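Local structure of Poly(Beta-D-mannuronate) lyase (Pseudopedobacter saltans, 7O79) at residues I221-I226 and E243-F248; V268-R273 and V321-L326; N154-C159 and K196-E201; G254-R259 and G279-C284. The protein probably acts as a poly(beta-D-mannuronate) lyase, cleaving alginate-type polysaccharide by beta-elimination on a right-handed parallel beta-helix of polysaccharide lyase family 6. One frame throughout, in Å; residues are numbered along the deposited sequence.

Contact 1 of 4, residues I221-I226 and E243-F248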
loop_
_atom_site.group_PDB
_atom_site.type_symbol
_atom_site.label_atom_id
_atom_site.label_comp_id
_atom_site.label_asym_id
_atom_site.label_seq_id
_atom_site.Cartn_x
_atom_site.Cartn_y
_atom_site.Cartn_z
ATOM N N ILE A 221 -5.023 5.568 5.337
ATOM C CA ILE A 221 -5.654 6.203 6.501
ATOM C C ILE A 221 -5.700 5.228 7.668
ATOM O O ILE A 221 -6.186 4.103 7.517
ATOM C CB ILE A 221 -7.096 6.662 6.205
ATOM C CG1 ILE A 221 -7.218 7.423 4.894
ATOM C CG2 ILE A 221 -7.623 7.521 7.354
ATOM C CD1 ILE A 221 -6.294 8.594 4.823
ATOM N N GLY A 222 -5.220 5.663 8.832
ATOM C CA GLY A 222 -5.522 4.963 10.076
ATOM C C GLY A 222 -5.010 3.544 10.175
ATOM O O GLY A 222 -5.610 2.730 10.878
ATOM N N ASN A 223 -3.909 3.227 9.506
ATOM C CA ASN A 223 -3.275 1.921 9.599
ATOM C C ASN A 223 -2.249 1.901 10.732
ATOM O O ASN A 223 -1.639 2.921 11.063
ATOM C CB ASN A 223 -2.577 1.582 8.287
ATOM C CG ASN A 223 -3.542 1.529 7.117
ATOM O OD1 ASN A 223 -4.269 0.544 6.934
ATOM N ND2 ASN A 223 -3.585 2.609 6.343
ATOM N N THR A 224 -2.025 0.716 11.289
ATOM C CA THR A 224 -1.016 0.510 12.324
ATOM C C THR A 224 0.041 -0.438 11.774
ATOM O O THR A 224 -0.282 -1.560 11.367
ATOM C CB THR A 224 -1.661 -0.048 13.604
ATOM O OG1 THR A 224 -2.493 0.959 14.191
ATOM C CG2 THR A 224 -0.599 -0.440 14.621
ATOM N N VAL A 225 1.295 0.019 11.734
ATOM C CA VAL A 225 2.406 -0.748 11.164
ATOM C C VAL A 225 3.428 -1.003 12.265
ATOM O O VAL A 225 4.136 -0.083 12.691
ATOM C CB VAL A 225 3.059 -0.029 9.971
ATOM C CG1 VAL A 225 4.173 -0.859 9.417
ATOM C CG2 VAL A 225 2.022 0.275 8.875
ATOM N N ILE A 226 3.549 -2.259 12.689
ATOM C CA ILE A 226 4.334 -2.620 13.864
ATOM C C ILE A 226 5.546 -3.430 13.417
ATOM O O ILE A 226 5.398 -4.475 12.766
ATOM C CB ILE A 226 3.495 -3.404 14.881
ATOM C CG1 ILE A 226 2.368 -2.517 15.430
ATOM C CG2 ILE A 226 4.376 -3.888 16.031
ATOM C CD1 ILE A 226 1.493 -3.211 16.467
ATOM N N GLU A 243 -2.583 9.644 6.111
ATOM C CA GLU A 243 -3.082 10.349 7.286
ATOM C C GLU A 243 -3.405 9.392 8.414
ATOM O O GLU A 243 -3.920 8.301 8.180
ATOM C CB GLU A 243 -4.344 11.167 6.976
ATOM C CG GLU A 243 -4.099 12.315 6.038
ATOM C CD GLU A 243 -5.354 13.127 5.756
ATOM O OE1 GLU A 243 -5.206 14.247 5.213
ATOM O OE2 GLU A 243 -6.471 12.621 6.020
ATOM N N GLU A 244 -3.112 9.831 9.636
ATOM C CA GLU A 244 -3.570 9.176 10.864
ATOM C C GLU A 244 -3.069 7.745 10.996
ATOM O O GLU A 244 -3.728 6.911 11.628
ATOM C CB GLU A 244 -5.094 9.234 10.984
ATOM C CG GLU A 244 -5.611 10.650 11.227
ATOM C CD GLU A 244 -7.039 10.845 10.752
ATOM O OE1 GLU A 244 -7.273 11.767 9.946
ATOM O OE2 GLU A 244 -7.925 10.077 11.178
ATOM N N ASN A 245 -1.894 7.457 10.431
ATOM C CA ASN A 245 -1.282 6.141 10.551
ATOM C C ASN A 245 -0.371 6.103 11.771
ATOM O O ASN A 245 0.081 7.135 12.266
ATOM C CB ASN A 245 -0.470 5.775 9.300
ATOM C CG ASN A 245 -1.312 5.753 8.041
ATOM O OD1 ASN A 245 -2.040 4.789 7.795
ATOM N ND2 ASN A 245 -1.218 6.816 7.227
ATOM N N PHE A 246 -0.120 4.893 12.262
ATOM C CA PHE A 246 0.778 4.666 13.384
ATOM C C PHE A 246 1.868 3.720 12.923
ATOM O O PHE A 246 1.579 2.595 12.507
ATOM C CB PHE A 246 0.051 4.067 14.584
ATOM C CG PHE A 246 -0.913 5.002 15.255
ATOM C CD1 PHE A 246 -0.504 5.791 16.321
ATOM C CD2 PHE A 246 -2.248 5.044 14.866
ATOM C CE1 PHE A 246 -1.396 6.638 16.961
ATOM C CE2 PHE A 246 -3.145 5.897 15.508
ATOM C CZ PHE A 246 -2.710 6.684 16.560
ATOM N N ILE A 247 3.112 4.160 12.999
ATOM C CA ILE A 247 4.235 3.309 12.637
ATOM C C ILE A 247 5.060 3.128 13.908
ATOM O O ILE A 247 5.760 4.046 14.345
ATOM C CB ILE A 247 5.052 3.889 11.475
ATOM C CG1 ILE A 247 4.128 4.073 10.263
ATOM C CG2 ILE A 247 6.223 2.975 11.103
ATOM C CD1 ILE A 247 4.812 4.622 9.036
ATOM N N PHE A 248 4.944 1.946 14.524
ATOM C CA PHE A 248 5.694 1.576 15.724
ATOM C C PHE A 248 6.799 0.628 15.278
ATOM O O PHE A 248 6.610 -0.584 15.220
ATOM C CB PHE A 248 4.801 0.915 16.770
ATOM C CG PHE A 248 3.689 1.788 17.271
ATOM C CD1 PHE A 248 3.936 2.787 18.194
ATOM C CD2 PHE A 248 2.385 1.581 16.850
ATOM C CE1 PHE A 248 2.912 3.601 18.663
ATOM C CE2 PHE A 248 1.351 2.389 17.326
ATOM C CZ PHE A 248 1.622 3.400 18.241
#
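Asn-223 and Asn-245 lie side by side, both amides pointing the same way and their planes only 6° apart. Asn-223 ND2 donates to Asn-245 OD1 at 3.0 Å, nearly along the C=O axis and with the acceptor oxygen close to the plane of the Asn-223 amide. The backbone N of Asn-223 also reaches Asn-245 OD1, again at 3.0 Å, but tilted from the carbonyl plane, so two donors of one residue grip a single oxygen. In each asparagine CG is anti to the carbonyl carbon, which puts it beside the backbone N in both; the matching chi2 of -78° then turns the two amides alike. Asn-223 OD1 in turn accepts from the N of Asn-198.

After the asparagines the strands 224-226 and 246-248 run parallel, and Phe-246 N bonds to Asn-223 O at 2.8 Å. On one face, Thr-224 crosses Phe-246 obliquely, its OG1 4.0 Å from Phe-246 CB, while the hydroxyl finds its polar partner in Leu-445 N. The methyl Thr-224 CG2 meets the rim of the next ring near its plane, 4.2 Å from Phe-248 CD2. Both phenylalanines and Thr-224 are touched by Pro-444. The other face carries Val-225 and Ile-247, with Val-225 CB 4.2 Å from Ile-247 CG1. Before the turn, Ile-221 and Glu-243 run alongside each other, Ile-221 CD1 lying 3.9 Å from Glu-243 CB.

Chemically, then, the contact divides: at the turn buried amides are satisfied by one another and by backbone groups of the neighbouring coils, whereas the strands add aliphatic and aromatic packing to their backbone bonds.

Contact 2 of 4, residues V268-R273 and V321-L326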
loop_
_atom_site.group_PDB
_atom_site.type_symbol
_atom_site.label_atom_id
_atom_site.label_comp_id
_atom_site.label_asym_id
_atom_site.label_seq_id
_atom_site.Cartn_x
_atom_site.Cartn_y
_atom_site.Cartn_z
ATOM N N VAL A 268 -0.579 14.001 6.944
ATOM C CA VAL A 268 -1.048 14.703 8.142
ATOM C C VAL A 268 -1.404 13.701 9.230
ATOM O O VAL A 268 -1.940 12.625 8.948
ATOM C CB VAL A 268 -2.269 15.601 7.832
ATOM C CG1 VAL A 268 -2.580 16.502 9.021
ATOM C CG2 VAL A 268 -2.006 16.450 6.577
ATOM N N ASN A 269 -1.116 14.073 10.487
ATOM C CA ASN A 269 -1.547 13.329 11.672
ATOM C C ASN A 269 -1.001 11.908 11.725
ATOM O O ASN A 269 -1.652 11.011 12.271
ATOM C CB ASN A 269 -3.073 13.319 11.790
ATOM C CG ASN A 269 -3.629 14.697 12.100
ATOM O OD1 ASN A 269 -3.114 15.388 12.981
ATOM N ND2 ASN A 269 -4.663 15.110 11.374
ATOM N N ASN A 270 0.206 11.693 11.206
ATOM C CA ASN A 270 0.878 10.402 11.320
ATOM C C ASN A 270 1.801 10.369 12.535
ATOM O O ASN A 270 2.490 11.344 12.837
ATOM C CB ASN A 270 1.670 10.088 10.043
ATOM C CG ASN A 270 0.775 10.090 8.800
ATOM O OD1 ASN A 270 -0.033 9.182 8.617
ATOM N ND2 ASN A 270 0.882 11.130 7.982
ATOM N N TYR A 271 1.819 9.233 13.219
ATOM C CA TYR A 271 2.676 9.015 14.383
ATOM C C TYR A 271 3.701 7.931 14.061
ATOM O O TYR A 271 3.340 6.759 13.902
ATOM C CB TYR A 271 1.832 8.624 15.586
ATOM C CG TYR A 271 2.601 8.553 16.882
ATOM C CD1 TYR A 271 2.734 9.681 17.679
ATOM C CD2 TYR A 271 3.134 7.360 17.338
ATOM C CE1 TYR A 271 3.405 9.639 18.870
ATOM C CE2 TYR A 271 3.814 7.302 18.544
ATOM C CZ TYR A 271 3.948 8.455 19.300
ATOM O OH TYR A 271 4.610 8.441 20.494
ATOM N N VAL A 272 4.972 8.317 13.972
ATOM C CA VAL A 272 6.064 7.410 13.625
ATOM C C VAL A 272 7.070 7.423 14.767
ATOM O O VAL A 272 7.502 8.499 15.202
ATOM C CB VAL A 272 6.744 7.819 12.302
ATOM C CG1 VAL A 272 7.879 6.865 11.953
ATOM C CG2 VAL A 272 5.709 7.875 11.174
ATOM N N ARG A 273 7.452 6.238 15.244
ATOM C CA ARG A 273 8.454 6.208 16.293
ATOM C C ARG A 273 9.248 4.910 16.261
ATOM O O ARG A 273 8.753 3.862 15.840
ATOM C CB ARG A 273 7.816 6.442 17.666
ATOM C CG ARG A 273 6.819 5.389 18.114
ATOM C CD ARG A 273 6.661 5.429 19.640
ATOM N NE ARG A 273 7.969 5.421 20.283
ATOM C CZ ARG A 273 8.449 6.373 21.083
ATOM N NH1 ARG A 273 7.724 7.452 21.366
ATOM N NH2 ARG A 273 9.677 6.237 21.601
ATOM N N VAL A 321 2.070 18.162 7.567
ATOM C CA VAL A 321 1.730 18.949 8.754
ATOM C C VAL A 321 1.259 18.041 9.881
ATOM O O VAL A 321 0.666 16.981 9.647
ATOM C CB VAL A 321 0.640 20.017 8.429
ATOM C CG1 VAL A 321 0.320 20.865 9.639
ATOM C CG2 VAL A 321 1.129 20.944 7.345
ATOM N N ASN A 322 1.529 18.467 11.122
ATOM C CA ASN A 322 0.972 17.817 12.312
ATOM C C ASN A 322 1.296 16.335 12.375
ATOM O O ASN A 322 0.440 15.517 12.726
ATOM C CB ASN A 322 -0.536 18.018 12.396
ATOM C CG ASN A 322 -0.900 19.442 12.702
ATOM O OD1 ASN A 322 -1.551 20.110 11.909
ATOM N ND2 ASN A 322 -0.481 19.916 13.875
ATOM N N ASN A 323 2.525 15.982 12.015
ATOM C CA ASN A 323 3.013 14.621 12.182
ATOM C C ASN A 323 3.977 14.562 13.360
ATOM O O ASN A 323 4.507 15.578 13.810
ATOM C CB ASN A 323 3.713 14.123 10.911
ATOM C CG ASN A 323 2.804 14.155 9.678
ATOM O OD1 ASN A 323 1.934 13.292 9.515
ATOM N ND2 ASN A 323 3.012 15.143 8.799
ATOM N N THR A 324 4.213 13.347 13.848
ATOM C CA THR A 324 5.163 13.126 14.928
ATOM C C THR A 324 6.145 12.046 14.504
ATOM O O THR A 324 5.727 10.963 14.082
ATOM C CB THR A 324 4.425 12.743 16.211
ATOM O OG1 THR A 324 3.568 13.828 16.577
ATOM C CG2 THR A 324 5.389 12.437 17.339
ATOM N N PHE A 325 7.439 12.362 14.586
ATOM C CA PHE A 325 8.527 11.440 14.247
ATOM C C PHE A 325 9.491 11.344 15.432
ATOM O O PHE A 325 10.382 12.187 15.579
ATOM C CB PHE A 325 9.276 11.905 12.992
ATOM C CG PHE A 325 8.380 12.260 11.834
ATOM C CD1 PHE A 325 7.784 11.258 11.060
ATOM C CD2 PHE A 325 8.135 13.585 11.513
ATOM C CE1 PHE A 325 6.946 11.582 9.981
ATOM C CE2 PHE A 325 7.289 13.915 10.435
ATOM C CZ PHE A 325 6.692 12.917 9.682
ATOM N N LEU A 326 9.381 10.302 16.246
ATOM C CA LEU A 326 10.168 10.250 17.474
ATOM C C LEU A 326 11.143 9.085 17.478
ATOM O O LEU A 326 10.810 7.982 17.038
ATOM C CB LEU A 326 9.268 10.174 18.711
ATOM C CG LEU A 326 8.432 11.434 18.964
ATOM C CD1 LEU A 326 7.287 11.129 19.940
ATOM C CD2 LEU A 326 9.289 12.574 19.448
#
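Asn-323 OD1 accepts twice from Asn-270, from its backbone N and from its ND2, each at 2.9 Å between the named nitrogen and that oxygen. The two donors come from opposite faces of the Asn-323 amide plane, and the bond from Asn-270 ND2 is the more bent, with 140° at the hydrogen. The amide planes of Asn-270 and Asn-323 are 5° apart. Asn-270 ND2 has a second acceptor in Ile-242 O, Asn-270 OD1 accepts from Asn-245 ND2, and Asn-323 ND2 donates to Val-267 O.

The backbone follows the parallel pattern. Thr-324 N bonds to Asn-270 O at 2.8 Å, Val-272 N to Thr-324 O, and Leu-326 N to Val-272 O. Just before the asparagine pair, Asn-269 N gives a weak bond to Asn-322 O at 3.1 Å. The side chains of Asn-269 and Asn-322 look outside the pair for their partners: Asn-269 OD1 accepts from the N of Arg-439 and of Ile-440, and Asn-322 ND2 donates to Gly-437 O. Thr-324 OG1 accepts a hydrogen bond from Val-438 N.

Arg-273 NH1 holds Tyr-271 OH weakly at 3.4 Å, the hydroxyl lying at the guanidinium edge. One face of that guanidinium rests on Leu-326 CB, 4.1 Å from Arg-273 NH1. On the other side of the strands Val-272 CB packs on Phe-325 CD1 at 3.8 Å.

Stacked asparagines at one turn, between parallel strands of successive coils, form an asparagine ladder, a feature of parallel beta-helices of the pectate-lyase-like kind.

Contact 3 of 4, residues N154-C159 and K196-E201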
loop_
_atom_site.group_PDB
_atom_site.type_symbol
_atom_site.label_atom_id
_atom_site.label_comp_id
_atom_site.label_asym_id
_atom_site.label_seq_id
_atom_site.Cartn_x
_atom_site.Cartn_y
_atom_site.Cartn_z
ATOM N N ASN A 154 -11.528 0.841 -5.070
ATOM C CA ASN A 154 -11.442 -0.356 -4.253
ATOM C C ASN A 154 -10.933 0.005 -2.862
ATOM O O ASN A 154 -10.180 0.967 -2.685
ATOM C CB ASN A 154 -10.539 -1.386 -4.928
ATOM C CG ASN A 154 -11.064 -1.804 -6.297
ATOM O OD1 ASN A 154 -12.234 -2.179 -6.424
ATOM N ND2 ASN A 154 -10.202 -1.761 -7.326
ATOM N N THR A 155 -11.386 -0.751 -1.866
ATOM C CA THR A 155 -11.143 -0.430 -0.465
ATOM C C THR A 155 -10.713 -1.701 0.248
ATOM O O THR A 155 -11.334 -2.753 0.065
ATOM C CB THR A 155 -12.409 0.166 0.190
ATOM O OG1 THR A 155 -12.696 1.436 -0.406
ATOM C CG2 THR A 155 -12.214 0.381 1.701
ATOM N N VAL A 156 -9.643 -1.610 1.037
ATOM C CA VAL A 156 -9.179 -2.696 1.888
ATOM C C VAL A 156 -9.109 -2.132 3.307
ATOM O O VAL A 156 -8.350 -1.189 3.559
ATOM C CB VAL A 156 -7.799 -3.221 1.444
ATOM C CG1 VAL A 156 -7.240 -4.223 2.469
ATOM C CG2 VAL A 156 -7.847 -3.799 0.021
ATOM N N GLN A 157 -9.915 -2.676 4.225
ATOM C CA GLN A 157 -9.977 -2.114 5.567
ATOM C C GLN A 157 -10.128 -3.209 6.609
ATOM O O GLN A 157 -10.675 -4.276 6.332
ATOM C CB GLN A 157 -11.115 -1.076 5.688
ATOM C CG GLN A 157 -12.496 -1.622 5.427
ATOM C CD GLN A 157 -13.559 -0.535 5.492
ATOM O OE1 GLN A 157 -13.244 0.644 5.606
ATOM N NE2 GLN A 157 -14.827 -0.931 5.403
ATOM N N TYR A 158 -9.631 -2.927 7.821
ATOM C CA TYR A 158 -9.739 -3.851 8.952
ATOM C C TYR A 158 -9.184 -5.223 8.622
ATOM O O TYR A 158 -9.677 -6.244 9.115
ATOM C CB TYR A 158 -11.181 -3.979 9.462
ATOM C CG TYR A 158 -11.893 -2.666 9.663
ATOM C CD1 TYR A 158 -11.440 -1.756 10.602
ATOM C CD2 TYR A 158 -13.051 -2.364 8.965
ATOM C CE1 TYR A 158 -12.097 -0.553 10.805
ATOM C CE2 TYR A 158 -13.719 -1.167 9.164
ATOM C CZ TYR A 158 -13.238 -0.270 10.079
ATOM O OH TYR A 158 -13.902 0.921 10.286
ATOM N N CYS A 159 -8.139 -5.261 7.807
ATOM C CA CYS A 159 -7.453 -6.511 7.555
ATOM C C CYS A 159 -6.180 -6.602 8.391
ATOM O O CYS A 159 -5.714 -5.635 8.999
ATOM C CB CYS A 159 -7.149 -6.667 6.060
ATOM S SG CYS A 159 -8.652 -6.934 5.078
ATOM N N LYS A 196 -7.197 1.321 4.618
ATOM C CA LYS A 196 -7.712 2.014 5.795
ATOM C C LYS A 196 -7.850 1.070 6.980
ATOM O O LYS A 196 -8.338 -0.049 6.833
ATOM C CB LYS A 196 -9.062 2.671 5.485
ATOM C CG LYS A 196 -9.746 3.393 6.673
ATOM C CD LYS A 196 -11.139 3.883 6.231
ATOM C CE LYS A 196 -12.111 4.070 7.407
ATOM N NZ LYS A 196 -12.876 2.793 7.669
ATOM N N ASN A 197 -7.395 1.532 8.151
ATOM C CA ASN A 197 -7.579 0.820 9.419
ATOM C C ASN A 197 -7.138 -0.632 9.312
ATOM O O ASN A 197 -7.822 -1.540 9.780
ATOM C CB ASN A 197 -9.035 0.889 9.918
ATOM C CG ASN A 197 -9.503 2.297 10.193
ATOM O OD1 ASN A 197 -8.721 3.157 10.583
ATOM N ND2 ASN A 197 -10.797 2.531 10.037
ATOM N N ASN A 198 -5.970 -0.859 8.707
ATOM C CA ASN A 198 -5.382 -2.192 8.703
ATOM C C ASN A 198 -4.232 -2.264 9.706
ATOM O O ASN A 198 -3.621 -1.249 10.061
ATOM C CB ASN A 198 -4.869 -2.572 7.311
ATOM C CG ASN A 198 -5.947 -2.515 6.264
ATOM O OD1 ASN A 198 -6.839 -3.364 6.227
ATOM N ND2 ASN A 198 -5.913 -1.467 5.442
ATOM N N LEU A 199 -3.933 -3.483 10.140
ATOM C CA LEU A 199 -2.820 -3.775 11.037
ATOM C C LEU A 199 -1.742 -4.556 10.293
ATOM O O LEU A 199 -2.009 -5.629 9.738
ATOM C CB LEU A 199 -3.300 -4.560 12.252
ATOM C CG LEU A 199 -2.237 -4.972 13.272
ATOM C CD1 LEU A 199 -1.512 -3.776 13.866
ATOM C CD2 LEU A 199 -2.861 -5.790 14.392
ATOM N N PHE A 200 -0.513 -4.085 10.352
ATOM C CA PHE A 200 0.612 -4.767 9.771
ATOM C C PHE A 200 1.565 -5.152 10.919
ATOM O O PHE A 200 1.912 -4.322 11.710
ATOM C CB PHE A 200 1.379 -3.891 8.799
ATOM C CG PHE A 200 0.584 -3.378 7.646
ATOM C CD1 PHE A 200 -0.289 -2.330 7.790
ATOM C CD2 PHE A 200 0.771 -3.892 6.400
ATOM C CE1 PHE A 200 -0.988 -1.851 6.717
ATOM C CE2 PHE A 200 0.069 -3.420 5.333
ATOM C CZ PHE A 200 -0.809 -2.405 5.489
ATOM N N GLU A 201 1.936 -6.409 11.023
ATOM C CA GLU A 201 2.883 -6.832 12.025
ATOM C C GLU A 201 3.943 -7.712 11.409
ATOM O O GLU A 201 3.655 -8.792 11.003
ATOM C CB GLU A 201 2.172 -7.558 13.128
ATOM C CG GLU A 201 3.043 -7.914 14.304
ATOM C CD GLU A 201 2.399 -7.529 15.594
ATOM O OE1 GLU A 201 1.191 -7.261 15.590
ATOM O OE2 GLU A 201 3.101 -7.494 16.619
#
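Cys-159 and Val-156 are bridged by the amide of Asn-198. Its OD1 takes Cys-159 N at 2.8 Å, in the carbonyl plane and on a lone pair. Its ND2 donates to Val-156 O at 3.1 Å, and here the donor sits above the carbonyl plane, although the oxygen is close to the plane of the Asn-198 amide. Replaced by an alanine, Asn-198 would probably leave Cys-159 N without its acceptor and Val-156 O with one donor fewer, so that the bridge between these two backbone groups would be lost.

Backbone bonds enclose this bridge. Lys-196 N also reaches Val-156 O, at 3.0 Å, and Leu-199 N reaches Cys-159 O, at 3.0 Å. Between them Tyr-158 N makes only weak bonds, to the O atoms of Lys-196 and Asn-197.

A charged tip completes the polar set. Lys-196 extends alongside Gln-157 and bends at its last torsion (chi4 -90°), bringing NZ to Gln-157 OE1 at 3.0 Å. A weaker bond joins Lys-196 NZ to Tyr-158 OH at 3.4 Å, while Gln-157 NE2 donates to Gln-130 OE1.

Packing is carried by the Tyr-158 ring, whose CE1 lies 3.5 Å from Asn-197 CB; the same ring also meets that of Tyr-131.

Parallel strand pairing through a tight turn, with a buried asparagine bonding across to the preceding coil, is characteristic of a parallel beta-helix; Cys-159 occupies here the position that asparagines fill in later coils.

Contact 4 of 4, residues G254-R259 and G279-C284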
loop_
_atom_site.group_PDB
_atom_site.type_symbol
_atom_site.label_atom_id
_atom_site.label_comp_id
_atom_site.label_asym_id
_atom_site.label_seq_id
_atom_site.Cartn_x
_atom_site.Cartn_y
_atom_site.Cartn_z
ATOM N N GLY A 254 15.861 -1.791 9.388
ATOM C CA GLY A 254 15.284 -1.561 8.072
ATOM C C GLY A 254 13.928 -0.868 8.049
ATOM O O GLY A 254 13.437 -0.540 6.960
ATOM N N SER A 255 13.287 -0.675 9.198
ATOM C CA SER A 255 12.038 0.068 9.238
ATOM C C SER A 255 12.274 1.556 9.002
ATOM O O SER A 255 13.292 2.134 9.412
ATOM C CB SER A 255 11.339 -0.127 10.587
ATOM O OG SER A 255 12.188 0.283 11.650
ATOM N N TYR A 256 11.305 2.185 8.355
ATOM C CA TYR A 256 11.299 3.636 8.268
ATOM C C TYR A 256 9.864 4.112 8.125
ATOM O O TYR A 256 8.918 3.322 8.192
ATOM C CB TYR A 256 12.260 4.093 7.169
ATOM C CG TYR A 256 11.859 3.903 5.721
ATOM C CD1 TYR A 256 11.102 4.856 5.049
ATOM C CD2 TYR A 256 12.340 2.818 4.997
ATOM C CE1 TYR A 256 10.781 4.700 3.688
ATOM C CE2 TYR A 256 12.034 2.650 3.654
ATOM C CZ TYR A 256 11.261 3.603 3.000
ATOM O OH TYR A 256 10.982 3.431 1.661
ATOM N N GLY A 257 9.705 5.425 7.981
ATOM C CA GLY A 257 8.393 6.020 8.047
ATOM C C GLY A 257 7.676 6.169 6.721
ATOM O O GLY A 257 7.167 5.196 6.143
ATOM N N ILE A 258 7.612 7.407 6.248
ATOM C CA ILE A 258 6.847 7.775 5.065
ATOM C C ILE A 258 7.792 8.373 4.028
ATOM O O ILE A 258 8.696 9.146 4.367
ATOM C CB ILE A 258 5.704 8.746 5.449
ATOM C CG1 ILE A 258 4.738 8.044 6.413
ATOM C CG2 ILE A 258 4.969 9.261 4.233
ATOM C CD1 ILE A 258 3.873 8.985 7.259
ATOM N N ARG A 259 7.593 7.992 2.765
ATOM C CA ARG A 259 8.419 8.480 1.667
ATOM C C ARG A 259 7.553 8.821 0.459
ATOM O O ARG A 259 6.705 8.018 0.053
ATOM C CB ARG A 259 9.472 7.449 1.284
ATOM C CG ARG A 259 10.053 7.673 -0.083
ATOM C CD ARG A 259 11.415 7.032 -0.221
ATOM N NE ARG A 259 11.388 5.597 -0.497
ATOM C CZ ARG A 259 11.299 5.043 -1.708
ATOM N NH1 ARG A 259 11.150 5.800 -2.794
ATOM N NH2 ARG A 259 11.343 3.718 -1.835
ATOM N N GLY A 279 12.005 9.426 9.193
ATOM C CA GLY A 279 10.590 9.548 9.500
ATOM C C GLY A 279 9.765 9.900 8.271
ATOM O O GLY A 279 8.735 9.270 7.994
ATOM N N LEU A 280 10.236 10.894 7.519
ATOM C CA LEU A 280 9.586 11.390 6.313
ATOM C C LEU A 280 10.653 11.706 5.282
ATOM O O LEU A 280 11.591 12.457 5.566
ATOM C CB LEU A 280 8.758 12.642 6.609
ATOM C CG LEU A 280 8.056 13.359 5.447
ATOM C CD1 LEU A 280 7.099 12.423 4.670
ATOM C CD2 LEU A 280 7.347 14.625 5.946
ATOM N N ILE A 281 10.515 11.139 4.089
ATOM C CA ILE A 281 11.449 11.386 2.997
ATOM C C ILE A 281 10.690 12.037 1.856
ATOM O O ILE A 281 9.740 11.454 1.327
ATOM C CB ILE A 281 12.131 10.104 2.514
ATOM C CG1 ILE A 281 13.008 9.500 3.622
ATOM C CG2 ILE A 281 12.938 10.378 1.226
ATOM C CD1 ILE A 281 13.378 8.020 3.361
ATOM N N LEU A 282 11.114 13.240 1.478
ATOM C CA LEU A 282 10.643 13.907 0.271
ATOM C C LEU A 282 11.746 13.735 -0.764
ATOM O O LEU A 282 12.811 14.349 -0.639
ATOM C CB LEU A 282 10.380 15.383 0.546
ATOM C CG LEU A 282 9.403 15.656 1.691
ATOM C CD1 LEU A 282 8.986 17.105 1.645
ATOM C CD2 LEU A 282 8.205 14.727 1.649
ATOM N N ILE A 283 11.514 12.882 -1.772
ATOM C CA ILE A 283 12.607 12.489 -2.663
ATOM C C ILE A 283 12.768 13.519 -3.777
ATOM O O ILE A 283 11.833 14.248 -4.128
ATOM C CB ILE A 283 12.372 11.066 -3.222
ATOM C CG1 ILE A 283 13.708 10.410 -3.623
ATOM C CG2 ILE A 283 11.394 11.098 -4.377
ATOM C CD1 ILE A 283 13.652 8.903 -3.805
ATOM N N CYS A 284 13.975 13.605 -4.331
ATOM C CA CYS A 284 14.219 14.554 -5.409
ATOM C C CYS A 284 13.599 14.051 -6.711
ATOM O O CYS A 284 13.637 12.857 -7.021
ATOM C CB CYS A 284 15.720 14.780 -5.604
ATOM S SG CYS A 284 16.577 15.546 -4.213
#
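The ring of Tyr-256 is met obliquely by Ile-281, with Tyr-256 CE1 4.2 Å from Ile-281 CD1. The other flat group, the guanidinium of Arg-259, is also approached obliquely by Ile-283, whose CD1 lies 4.1 Å from Arg-259 NH1. The two groups are joined within their own strand: Arg-259 NE donates to Tyr-256 OH at 3.1 Å, the hydroxyl lying near the guanidinium plane and the bond nearly straight (161° at the hydrogen). Arg-259 CG is anti to the backbone N, and a bend at chi3 (81°) sets NE where it can make that bond. Arg-259 NH2 has a further partner in Glu-209 OE1, a long and weak ion pair.

The aliphatic part of Arg-259 crosses Ile-281 at a slant, with Arg-259 CD 4.0 Å from Ile-281 CG2. An alanine at Arg-259 would probably strip that cover from Ile-281, leave Tyr-256 OH without this donor, and remove the weak, long ion pair to Glu-209.

Strands 255-259 and 280-283 are parallel neighbours from successive coils of the beta-helix, their short axes 35° apart. Two backbone bonds tie them: Ile-258 N to Gly-279 O at 2.8 Å, and Ile-281 N to Ile-258 O at 2.7 Å.

Close approach at the start depends on Gly-257, since a CB there would fall 2.0 Å from Gly-279 O. On the face away from Arg-259, Ile-258 CG2 meets Leu-280 CD1 at 3.8 Å, and Leu-280 also touches Tyr-320 and Phe-325.

Contacts 3, 1 and 2 follow one another along one face of the beta-helix, their centres about 10 Å apart at each step; contacts 3 and 2, about 19 Å apart between centres, do not touch. The steps are strand pairings: Ile-247 N to Tyr-271 O at 2.8 Å joins contact 1 to contact 2, and Phe-200 N to Thr-224 O at 2.7 Å joins contact 3 to contact 1. Contact 4, in a different run of strands, has its centre about 12 Å from that of contact 2 and meets it across the interior, Asn-270 CG lying 3.6 Å from Ile-258 CD1. Contact 1, its centre about 14 Å away, also meets it, Ile-247 CD1 lying 3.8 Å from Gly-257 O.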